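Local structure of oxidoreductase (Ralstonia eutropha, 3HJ9) at residues L62-E67 against Y172-S177. The protein binds flavin mononucleotide and is probably an oxidoreductase of the nitroreductase family. Numbering follows the deposited sequence.
Sequences LKQLSE and YLYCAS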
loop_
_atom_site.group_PDB
_atom_site.type_symbol
_atom_site.label_atom_id
_atom_site.label_comp_id
_atom_site.label_asym_id
_atom_site.label_seq_id
_atom_site.Cartn_x
_atom_site.Cartn_y
_atom_site.Cartn_z
ATOM N N LEU A 62 22.764 1.236 -10.787
ATOM C CA LEU A 62 22.339 -0.156 -10.618
ATOM C C LEU A 62 22.008 -0.502 -9.162
ATOM O O LEU A 62 21.047 -1.232 -8.917
ATOM C CB LEU A 62 23.391 -1.120 -11.187
ATOM C CG LEU A 62 22.986 -2.574 -11.409
ATOM C CD1 LEU A 62 21.869 -2.694 -12.447
ATOM C CD2 LEU A 62 24.232 -3.340 -11.857
ATOM N N LYS A 63 22.776 0.044 -8.212
ATOM C CA LYS A 63 22.523 -0.158 -6.769
ATOM C C LYS A 63 21.126 0.319 -6.369
ATOM O O LYS A 63 20.441 -0.362 -5.613
ATOM C CB LYS A 63 23.575 0.565 -5.902
ATOM C CG LYS A 63 23.489 0.303 -4.352
ATOM C CD LYS A 63 24.570 1.109 -3.588
ATOM C CE LYS A 63 24.519 0.946 -2.055
ATOM N NZ LYS A 63 23.212 1.326 -1.446
ATOM N N GLN A 64 20.723 1.488 -6.871
ATOM C CA GLN A 64 19.419 2.046 -6.575
ATOM C C GLN A 64 18.314 1.284 -7.277
ATOM O O GLN A 64 17.287 1.032 -6.660
ATOM C CB GLN A 64 19.317 3.534 -6.873
ATOM C CG GLN A 64 20.028 4.414 -5.857
ATOM C CD GLN A 64 19.723 5.897 -6.045
ATOM O OE1 GLN A 64 19.232 6.319 -7.101
ATOM N NE2 GLN A 64 20.036 6.702 -5.023
ATOM N N LEU A 65 18.502 0.921 -8.552
ATOM C CA LEU A 65 17.483 0.096 -9.236
ATOM C C LEU A 65 17.231 -1.198 -8.444
ATOM O O LEU A 65 16.087 -1.596 -8.224
ATOM C CB LEU A 65 17.916 -0.232 -10.652
ATOM C CG LEU A 65 16.974 -1.032 -11.555
ATOM C CD1 LEU A 65 15.595 -0.362 -11.674
ATOM C CD2 LEU A 65 17.672 -1.225 -12.929
ATOM N N SER A 66 18.314 -1.809 -7.980
ATOM C CA SER A 66 18.257 -3.045 -7.203
ATOM C C SER A 66 17.476 -2.904 -5.913
ATOM O O SER A 66 16.563 -3.689 -5.651
ATOM C CB SER A 66 19.674 -3.525 -6.887
ATOM O OG SER A 66 19.678 -4.592 -5.955
ATOM N N GLU A 67 17.847 -1.911 -5.109
ATOM C CA GLU A 67 17.190 -1.673 -3.825
ATOM C C GLU A 67 15.697 -1.295 -3.954
ATOM O O GLU A 67 14.886 -1.756 -3.175
ATOM C CB GLU A 67 17.986 -0.666 -2.984
ATOM C CG GLU A 67 19.345 -1.210 -2.549
ATOM C CD GLU A 67 20.164 -0.237 -1.742
ATOM O OE1 GLU A 67 19.876 0.982 -1.780
ATOM O OE2 GLU A 67 21.099 -0.699 -1.052
ATOM N N TYR A 172 7.742 4.112 -2.694
ATOM C CA TYR A 172 7.680 5.522 -2.235
ATOM C C TYR A 172 8.635 5.841 -1.099
ATOM O O TYR A 172 9.377 6.824 -1.157
ATOM C CB TYR A 172 6.280 5.896 -1.753
ATOM C CG TYR A 172 5.355 6.573 -2.720
ATOM C CD1 TYR A 172 5.606 7.871 -3.165
ATOM C CD2 TYR A 172 4.148 5.965 -3.106
ATOM C CE1 TYR A 172 4.667 8.545 -4.032
ATOM C CE2 TYR A 172 3.225 6.634 -3.939
ATOM C CZ TYR A 172 3.478 7.891 -4.395
ATOM O OH TYR A 172 2.536 8.492 -5.198
ATOM N N LEU A 173 8.580 4.998 -0.068
ATOM C CA LEU A 173 9.415 5.120 1.124
ATOM C C LEU A 173 10.901 4.949 0.774
ATOM O O LEU A 173 11.745 5.745 1.243
ATOM C CB LEU A 173 8.956 4.152 2.249
ATOM C CG LEU A 173 7.566 4.465 2.850
ATOM C CD1 LEU A 173 7.059 3.344 3.764
ATOM C CD2 LEU A 173 7.530 5.838 3.570
ATOM N N TYR A 174 11.212 3.973 -0.091
ATOM C CA TYR A 174 12.593 3.818 -0.581
ATOM C C TYR A 174 13.037 5.110 -1.303
ATOM O O TYR A 174 14.118 5.645 -1.013
ATOM C CB TYR A 174 12.803 2.557 -1.450
ATOM C CG TYR A 174 14.195 2.539 -1.942
ATOM C CD1 TYR A 174 15.242 2.108 -1.119
ATOM C CD2 TYR A 174 14.510 3.090 -3.187
ATOM C CE1 TYR A 174 16.575 2.185 -1.563
ATOM C CE2 TYR A 174 15.839 3.174 -3.632
ATOM C CZ TYR A 174 16.854 2.709 -2.830
ATOM O OH TYR A 174 18.144 2.826 -3.292
ATOM N N CYS A 175 12.183 5.638 -2.174
ATOM C CA CYS A 175 12.518 6.864 -2.910
ATOM C C CYS A 175 12.834 8.028 -1.974
ATOM O O CYS A 175 13.841 8.743 -2.182
ATOM C CB CYS A 175 11.436 7.217 -3.927
ATOM S SG CYS A 175 11.460 6.036 -5.286
ATOM N N ALA A 176 12.034 8.148 -0.913
ATOM C CA ALA A 176 12.229 9.168 0.124
ATOM C C ALA A 176 13.562 8.949 0.839
ATOM O O ALA A 176 14.282 9.914 1.070
ATOM C CB ALA A 176 11.062 9.185 1.134
ATOM N N SER A 177 13.885 7.694 1.189
ATOM C CA SER A 177 15.185 7.391 1.836
ATOM C C SER A 177 16.391 7.722 0.957
ATOM O O SER A 177 17.398 8.112 1.477
ATOM C CB SER A 177 15.325 5.912 2.224
ATOM O OG SER A 177 15.575 5.081 1.081
#
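Tyr174 of helix 156-177 puts its hydroxyl against Gln64 and Glu67, which lie about one turn apart on helix 62-73. Lys63 stays clear of the other helix but bonds Glu67 from one turn earlier in the same helix. Its NZ lies 3.0 Å from Glu67 OE2 in a salt bridge, approaching from above the carboxylate plane. Gln64 contributes its aliphatic part. Its CG packs 3.6 Å from Tyr174 OH, and the two side chains cross at about a right angle. Glu67 makes the polar link. Tyr174 OH donates to Glu67 OE1 at 2.9 Å, onto the anti lone pair of that oxygen, the one away from OE2. Glu67 CB rests 3.5 Å from Tyr174 CE1. The carboxylate stands 81° to the ring. Both carboxylate oxygens are engaged, OE2 also by a weak hydrogen bond from Asp35 N, which should limit the group's rotation and probably favours the charged form. With CG anti to the backbone N (chi1 177°), the Tyr174 ring extends from its helix toward helix 62-73. The carbonyl carbon of Glu67 sits 4.2 Å above the Tyr174 ring plane, over its centre. Met43 of the second subunit packs on both Glu67 and Tyr174. The contact is buried, and the two segments meet through the Tyr174 side chain. It joins two helices of the FMN-dependent nitroreductase fold beside the dimer interface.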